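ATP-citrate lyase beta-subunit (Chlorobium limicola, PDB 6HXJ) probably takes part in the ATP-driven cleavage of citrate with coenzyme A, giving acetyl-CoA, oxaloacetate, ADP and phosphate. Local coordinates at residues P146-E149 with Q150-L154; P225-I229 with G230-T234; A330-S333 with G334-N337. All coordinates share one frame; numbering follows the deposited sequence.

Contact 1 (P146-E149 with Q150-L154); sequences PTIE and QLTEL
Gln150 folds back over Thr147 and Pro146. Its CB sits 3.5 Å from Thr147 O, and CG, anti to its own carbonyl carbon (chi1 -62°), passes Thr147 OG1 at 3.4 Å, the two side chains crossing at about a right angle. From there the chain runs out extended, which brings CD to 3.8 Å from Pro146 CB. At the tip, OE1 takes the backbone N-H of Thr147 at 3.1 Å; the bond is nearly straight (166° at the hydrogen), but the donor stands 40° above the carbonyl plane rather than on a lone pair. NE2 is turned to the proline side. Thr147 is the N-cap of helix 148-158, so this is the half of a capping box in which the third helical residue closes back on the cap. The proline just ahead adds a hydrophobic staple: Pro146 CG meets Leu151 CD2 at 3.8 Å, and the pair continues inward, the proline onto Ile138 and Ile140 of strand 136-141, the leucine onto Leu118 and Ile176. One turn further on, Thr152 OG1 gives an in-plane bond on a lone pair of Glu149 O, 2.7 Å long, and that same oxygen also accepts Glu153 N nearly along the C=O axis.

Contact 2 (P225-I229 with G230-T234); sequences PVSEI and GRPFT
Ser227 comes to the Phe233 ring obliquely: Ser227 OG lies 3.3 Å from Phe233 CE2, and Ser227 CB 3.5 Å from Phe233 CZ. The other flat group, the Arg231 guanidinium, has Thr234 CG2 at its edge and in its plane, while Ile229 comes at it obliquely through CG1. All this belongs to the loop that carries the chain from strand 200-210, in an antiparallel sheet, to helix 235-246, on the way to the mixed sheet of the citrate-binding region; Thr234 is the N-cap of that helix. The chain doubles back here, bringing the CA atoms of Ser227 and Pro232 to 5.6 Å, yet no hydrogen bond joins the two halves, which meet mainly through side-chain contacts. Ser227 points into the bend and also lies against the proline, its OG 3.4 Å from Pro232 CA.

Arg231 has its CG between the backbone N and carbonyl carbon (chi1 48°) and bends again at chi2, which brings the arm back to cross Ile229 at a slant. Beyond the loop, its NH2 joins the bend to helix 235-246 through a salt bridge with Glu237, and NH1 makes a weak hydrogen bond to Glu255 O at the end of strand 250-255. Ile229 also packs on an apolar side chain of another protein chain. Against the arginine it uses both branches: CG1 and CG2 of Ile229 each lie 3.7 Å from Arg231 NE.

Contact 3 (A330-S333 with G334-N337); sequences ATFS and GIIN
Phe332 and Ile335 lie side by side on the buried flank of helix 328-344, pointing the same way. The isoleucine's CD1 does the touching, 3.6 Å from Phe332 CD1 and 3.8 Å from Phe332 CE1, and it comes to the ring obliquely. Tyr291 of strand 287-292 touches both side chains. Phe332 goes on to Leu366 and Ile369 of helix 362-371, where Ile336 joins it, while Ile335 rests on Val300 and Thr304 of helix 297-309. The helix is thus wedged between two others as the connection of a beta-alpha-beta crossover, leading from strand 315-318 to its parallel neighbour 352-356. Thr331 is buried too, its OG1 held by Asp327 O, and its side chain is about 7 Å from a bound citrate anion.

Ala330, Ser333 and Asn337 make up the looser, partly exposed flank, and its chemistry is polar. Ser333 OG, set between its backbone N and carbonyl carbon (chi1 86°), reaches back to Ala330 O in a 2.8 Å hydrogen bond. That oxygen also accepts the helical N-H of Gly334 at 3.2 Å, with both donors tilted a little from the carbonyl plane. With an alanine in place of Ser333, Ala330 O would probably lose its hydroxyl partner and be left chiefly to the Gly334 N-H. One turn on, Ser333 O is used twice by Asn337: the backbone N bonds to it well at 2.8 Å, whereas ND2, equally near at 2.8 Å, makes a weak bond, bent to 118° at the hydrogen. With CG beside the backbone N (chi1 -82°), the carboxamide turns back toward the preceding turn, and the Asn337 side chain also touches Glu301 of helix 297-309.

Contact 3 is the buried one of the three; contacts 1 and 2 lie at the surface. Contacts 1 and 3 each stay within a single helix, but at different stations: the first closes the start of 148-158 with a side chain turned back to the cap, the third is a run of regular helical turns between neighbouring helices. Both combine hydrogen bonds with apolar side-chain packing, whereas contact 2, without regular structure, has no hydrogen bond between its segments. The centres of contacts 1 and 3 are about 60 Å apart, on opposite sides of the chain's centre, while contact 2 lies on the loop between strand 200-210 and helix 235-246, which joins the antiparallel sheet to the citrate-binding region.

Contact 1 (P146-E149 with Q150-L154)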
loop_
_atom_site.group_PDB
_atom_site.type_symbol
_atom_site.label_atom_id
_atom_site.label_comp_id
_atom_site.label_asym_id
_atom_site.label_seq_id
_atom_site.Cartn_x
_atom_site.Cartn_y
_atom_site.Cartn_z
ATOM N N PRO A 146 -45.637 -17.421 -52.331
ATOM C CA PRO A 146 -46.873 -18.096 -52.768
ATOM C C PRO A 146 -47.024 -19.504 -52.232
ATOM O O PRO A 146 -46.049 -20.125 -51.812
ATOM C CB PRO A 146 -46.803 -18.060 -54.303
ATOM C CG PRO A 146 -45.374 -17.875 -54.636
ATOM C CD PRO A 146 -44.728 -17.158 -53.468
ATOM N N THR A 147 -48.261 -19.995 -52.231
ATOM C CA THR A 147 -48.572 -21.356 -51.786
ATOM C C THR A 147 -48.309 -22.315 -52.932
ATOM O O THR A 147 -48.172 -21.865 -54.075
ATOM C CB THR A 147 -50.016 -21.479 -51.292
ATOM O OG1 THR A 147 -50.939 -21.372 -52.384
ATOM C CG2 THR A 147 -50.353 -20.481 -50.192
ATOM N N ILE A 148 -48.259 -23.625 -52.644
ATOM C CA ILE A 148 -47.995 -24.611 -53.690
ATOM C C ILE A 148 -49.045 -24.535 -54.803
ATOM O O ILE A 148 -48.638 -24.517 -55.960
ATOM C CB ILE A 148 -47.765 -26.032 -53.140
ATOM C CG1 ILE A 148 -46.395 -26.079 -52.417
ATOM C CG2 ILE A 148 -47.789 -27.102 -54.267
ATOM C CD1 ILE A 148 -46.165 -27.244 -51.545
ATOM N N GLU A 149 -50.338 -24.376 -54.469
ATOM C CA GLU A 149 -51.415 -24.282 -55.457
ATOM C C GLU A 149 -51.217 -23.150 -56.446
ATOM O O GLU A 149 -51.337 -23.371 -57.651
ATOM C CB GLU A 149 -52.796 -24.213 -54.800
ATOM C CG GLU A 149 -52.815 -23.942 -53.302
ATOM C CD GLU A 149 -52.233 -24.999 -52.378
ATOM O OE1 GLU A 149 -51.354 -24.639 -51.560
ATOM O OE2 GLU A 149 -52.618 -26.187 -52.500
ATOM N N GLN A 150 -50.870 -21.956 -55.947
ATOM C CA GLN A 150 -50.586 -20.800 -56.805
ATOM C C GLN A 150 -49.520 -21.162 -57.822
ATOM O O GLN A 150 -49.672 -20.866 -59.007
ATOM C CB GLN A 150 -50.094 -19.612 -55.964
ATOM C CG GLN A 150 -51.096 -19.117 -54.947
ATOM C CD GLN A 150 -50.629 -17.838 -54.286
ATOM O OE1 GLN A 150 -50.234 -17.821 -53.117
ATOM N NE2 GLN A 150 -50.682 -16.730 -55.013
ATOM N N LEU A 151 -48.427 -21.765 -57.331
ATOM C CA LEU A 151 -47.332 -22.216 -58.163
ATOM C C LEU A 151 -47.828 -23.259 -59.148
ATOM O O LEU A 151 -47.490 -23.172 -60.322
ATOM C CB LEU A 151 -46.183 -22.713 -57.293
ATOM C CG LEU A 151 -45.496 -21.588 -56.466
ATOM C CD1 LEU A 151 -44.567 -22.142 -55.442
ATOM C CD2 LEU A 151 -44.853 -20.525 -57.345
ATOM N N THR A 152 -48.706 -24.176 -58.704
ATOM C CA THR A 152 -49.306 -25.161 -59.604
ATOM C C THR A 152 -50.114 -24.434 -60.682
ATOM O O THR A 152 -49.952 -24.746 -61.854
ATOM C CB THR A 152 -50.077 -26.289 -58.894
ATOM O OG1 THR A 152 -51.419 -25.922 -58.621
ATOM C CG2 THR A 152 -49.392 -26.815 -57.654
ATOM N N GLU A 153 -50.913 -23.422 -60.301
ATOM C CA GLU A 153 -51.679 -22.603 -61.251
ATOM C C GLU A 153 -50.725 -21.896 -62.187
ATOM O O GLU A 153 -50.995 -21.828 -63.385
ATOM C CB GLU A 153 -52.549 -21.575 -60.504
ATOM C CG GLU A 153 -53.211 -20.495 -61.345
ATOM C CD GLU A 153 -53.343 -19.167 -60.624
ATOM O OE1 GLU A 153 -52.311 -18.475 -60.457
ATOM O OE2 GLU A 153 -54.478 -18.824 -60.218
ATOM N N LEU A 154 -49.611 -21.371 -61.647
ATOM C CA LEU A 154 -48.608 -20.704 -62.463
ATOM C C LEU A 154 -48.099 -21.705 -63.491
ATOM O O LEU A 154 -48.088 -21.389 -64.674
ATOM C CB LEU A 154 -47.446 -20.111 -61.661
ATOM C CG LEU A 154 -46.368 -19.465 -62.565
ATOM C CD1 LEU A 154 -46.927 -18.317 -63.404
ATOM C CD2 LEU A 154 -45.124 -19.086 -61.815
#

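Contact 2 (P225-I229 with G230-T234)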
loop_
_atom_site.group_PDB
_atom_site.type_symbol
_atom_site.label_atom_id
_atom_site.label_comp_id
_atom_site.label_asym_id
_atom_site.label_seq_id
_atom_site.Cartn_x
_atom_site.Cartn_y
_atom_site.Cartn_z
ATOM N N PRO A 225 -16.570 -16.696 -54.249
ATOM C CA PRO A 225 -17.260 -16.350 -55.496
ATOM C C PRO A 225 -16.351 -16.310 -56.708
ATOM O O PRO A 225 -15.154 -16.072 -56.570
ATOM C CB PRO A 225 -17.872 -14.987 -55.201
ATOM C CG PRO A 225 -17.521 -14.656 -53.746
ATOM C CD PRO A 225 -16.347 -15.505 -53.409
ATOM N N VAL A 226 -16.939 -16.549 -57.894
ATOM C CA VAL A 226 -16.275 -16.557 -59.201
ATOM C C VAL A 226 -15.844 -15.144 -59.535
ATOM O O VAL A 226 -16.519 -14.190 -59.147
ATOM C CB VAL A 226 -17.218 -17.123 -60.299
ATOM C CG1 VAL A 226 -16.676 -16.899 -61.711
ATOM C CG2 VAL A 226 -17.527 -18.598 -60.074
ATOM N N SER A 227 -14.737 -15.037 -60.294
ATOM C CA SER A 227 -14.080 -13.826 -60.769
ATOM C C SER A 227 -15.001 -12.914 -61.583
ATOM O O SER A 227 -15.727 -13.389 -62.468
ATOM C CB SER A 227 -12.852 -14.197 -61.601
ATOM O OG SER A 227 -11.980 -15.113 -60.955
ATOM N N GLU A 228 -14.951 -11.597 -61.287
ATOM C CA GLU A 228 -15.729 -10.575 -61.994
ATOM C C GLU A 228 -15.357 -10.665 -63.497
ATOM O O GLU A 228 -16.138 -11.232 -64.272
ATOM C CB GLU A 228 -15.514 -9.181 -61.360
ATOM C CG GLU A 228 -16.226 -8.978 -60.021
ATOM C CD GLU A 228 -15.370 -8.797 -58.773
ATOM O OE1 GLU A 228 -14.469 -7.928 -58.776
ATOM O OE2 GLU A 228 -15.656 -9.479 -57.763
ATOM N N ILE A 229 -14.112 -10.292 -63.871
ATOM C CA ILE A 229 -13.639 -10.492 -65.245
ATOM C C ILE A 229 -13.536 -12.023 -65.490
ATOM O O ILE A 229 -13.098 -12.761 -64.603
ATOM C CB ILE A 229 -12.315 -9.702 -65.530
ATOM C CG1 ILE A 229 -11.729 -9.986 -66.950
ATOM C CG2 ILE A 229 -11.245 -9.909 -64.436
ATOM C CD1 ILE A 229 -12.208 -9.073 -68.079
ATOM N N GLY A 230 -13.968 -12.473 -66.671
ATOM C CA GLY A 230 -13.951 -13.880 -67.089
ATOM C C GLY A 230 -12.733 -14.720 -66.726
ATOM O O GLY A 230 -12.864 -15.920 -66.464
ATOM N N ARG A 231 -11.542 -14.102 -66.722
ATOM C CA ARG A 231 -10.270 -14.724 -66.361
ATOM C C ARG A 231 -9.961 -14.559 -64.854
ATOM O O ARG A 231 -10.130 -13.452 -64.323
ATOM C CB ARG A 231 -9.123 -14.128 -67.209
ATOM C CG ARG A 231 -9.081 -12.591 -67.290
ATOM C CD ARG A 231 -8.045 -11.971 -66.363
ATOM N NE ARG A 231 -8.135 -10.509 -66.350
ATOM C CZ ARG A 231 -7.296 -9.705 -65.703
ATOM N NH1 ARG A 231 -7.455 -8.391 -65.756
ATOM N NH2 ARG A 231 -6.290 -10.210 -64.997
ATOM N N PRO A 232 -9.438 -15.601 -64.147
ATOM C CA PRO A 232 -9.071 -15.410 -62.728
ATOM C C PRO A 232 -7.805 -14.570 -62.556
ATOM O O PRO A 232 -6.972 -14.461 -63.458
ATOM C CB PRO A 232 -8.922 -16.835 -62.189
ATOM C CG PRO A 232 -9.374 -17.755 -63.309
ATOM C CD PRO A 232 -9.178 -16.989 -64.576
ATOM N N PHE A 233 -7.709 -13.971 -61.385
ATOM C CA PHE A 233 -6.745 -12.991 -60.948
ATOM C C PHE A 233 -5.318 -13.452 -60.910
ATOM O O PHE A 233 -5.022 -14.582 -60.543
ATOM C CB PHE A 233 -7.168 -12.454 -59.582
ATOM C CG PHE A 233 -8.664 -12.373 -59.403
ATOM C CD1 PHE A 233 -9.381 -11.289 -59.898
ATOM C CD2 PHE A 233 -9.356 -13.372 -58.724
ATOM C CE1 PHE A 233 -10.767 -11.212 -59.726
ATOM C CE2 PHE A 233 -10.739 -13.296 -58.554
ATOM C CZ PHE A 233 -11.433 -12.208 -59.041
ATOM N N THR A 234 -4.439 -12.519 -61.279
ATOM C CA THR A 234 -2.978 -12.591 -61.305
ATOM C C THR A 234 -2.420 -12.535 -59.862
ATOM O O THR A 234 -3.176 -12.439 -58.907
ATOM C CB THR A 234 -2.406 -11.431 -62.189
ATOM O OG1 THR A 234 -2.326 -10.197 -61.465
ATOM C CG2 THR A 234 -3.184 -11.217 -63.484
#

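Contact 3 (A330-S333 with G334-N337)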
loop_
_atom_site.group_PDB
_atom_site.type_symbol
_atom_site.label_atom_id
_atom_site.label_comp_id
_atom_site.label_asym_id
_atom_site.label_seq_id
_atom_site.Cartn_x
_atom_site.Cartn_y
_atom_site.Cartn_z
ATOM N N ALA A 330 -1.797 10.956 -44.330
ATOM C CA ALA A 330 -1.478 9.546 -44.072
ATOM C C ALA A 330 -1.399 8.756 -45.365
ATOM O O ALA A 330 -0.397 8.126 -45.635
ATOM C CB ALA A 330 -2.527 8.940 -43.162
ATOM N N THR A 331 -2.446 8.824 -46.179
ATOM C CA THR A 331 -2.503 8.108 -47.452
ATOM C C THR A 331 -1.449 8.586 -48.432
ATOM O O THR A 331 -0.909 7.755 -49.156
ATOM C CB THR A 331 -3.897 8.102 -48.073
ATOM O OG1 THR A 331 -4.440 9.411 -48.075
ATOM C CG2 THR A 331 -4.855 7.112 -47.392
ATOM N N PHE A 332 -1.144 9.899 -48.457
ATOM C CA PHE A 332 -0.104 10.439 -49.316
ATOM C C PHE A 332 1.249 10.040 -48.821
ATOM O O PHE A 332 2.121 9.891 -49.661
ATOM C CB PHE A 332 -0.201 11.957 -49.528
ATOM C CG PHE A 332 -1.026 12.349 -50.730
ATOM C CD1 PHE A 332 -1.995 11.485 -51.246
ATOM C CD2 PHE A 332 -0.824 13.567 -51.365
ATOM C CE1 PHE A 332 -2.733 11.828 -52.378
ATOM C CE2 PHE A 332 -1.585 13.922 -52.487
ATOM C CZ PHE A 332 -2.536 13.049 -52.984
ATOM N N SER A 333 1.444 9.784 -47.508
ATOM C CA SER A 333 2.745 9.295 -47.029
ATOM C C SER A 333 3.018 7.859 -47.532
ATOM O O SER A 333 4.154 7.543 -47.910
ATOM C CB SER A 333 2.853 9.405 -45.507
ATOM O OG SER A 333 2.313 8.282 -44.823
ATOM N N GLY A 334 1.961 7.043 -47.591
ATOM C CA GLY A 334 2.021 5.678 -48.099
ATOM C C GLY A 334 2.334 5.683 -49.582
ATOM O O GLY A 334 3.123 4.870 -50.032
ATOM N N ILE A 335 1.741 6.653 -50.349
ATOM C CA ILE A 335 1.951 6.883 -51.799
ATOM C C ILE A 335 3.382 7.352 -52.034
ATOM O O ILE A 335 4.053 6.826 -52.919
ATOM C CB ILE A 335 0.892 7.855 -52.475
ATOM C CG1 ILE A 335 -0.530 7.268 -52.439
ATOM C CG2 ILE A 335 1.271 8.206 -53.942
ATOM C CD1 ILE A 335 -1.653 8.224 -52.819
ATOM N N ILE A 336 3.848 8.321 -51.224
ATOM C CA ILE A 336 5.199 8.885 -51.289
ATOM C C ILE A 336 6.220 7.785 -51.029
ATOM O O ILE A 336 7.135 7.620 -51.838
ATOM C CB ILE A 336 5.394 10.138 -50.366
ATOM C CG1 ILE A 336 4.563 11.336 -50.847
ATOM C CG2 ILE A 336 6.875 10.542 -50.275
ATOM C CD1 ILE A 336 4.345 12.411 -49.801
ATOM N N ASN A 337 6.049 7.020 -49.927
ATOM C CA ASN A 337 6.941 5.907 -49.570
ATOM C C ASN A 337 7.061 4.878 -50.700
ATOM O O ASN A 337 8.182 4.550 -51.098
ATOM C CB ASN A 337 6.545 5.297 -48.240
ATOM C CG ASN A 337 7.114 6.127 -47.127
ATOM O OD1 ASN A 337 8.341 6.335 -47.053
ATOM N ND2 ASN A 337 6.234 6.714 -46.313
#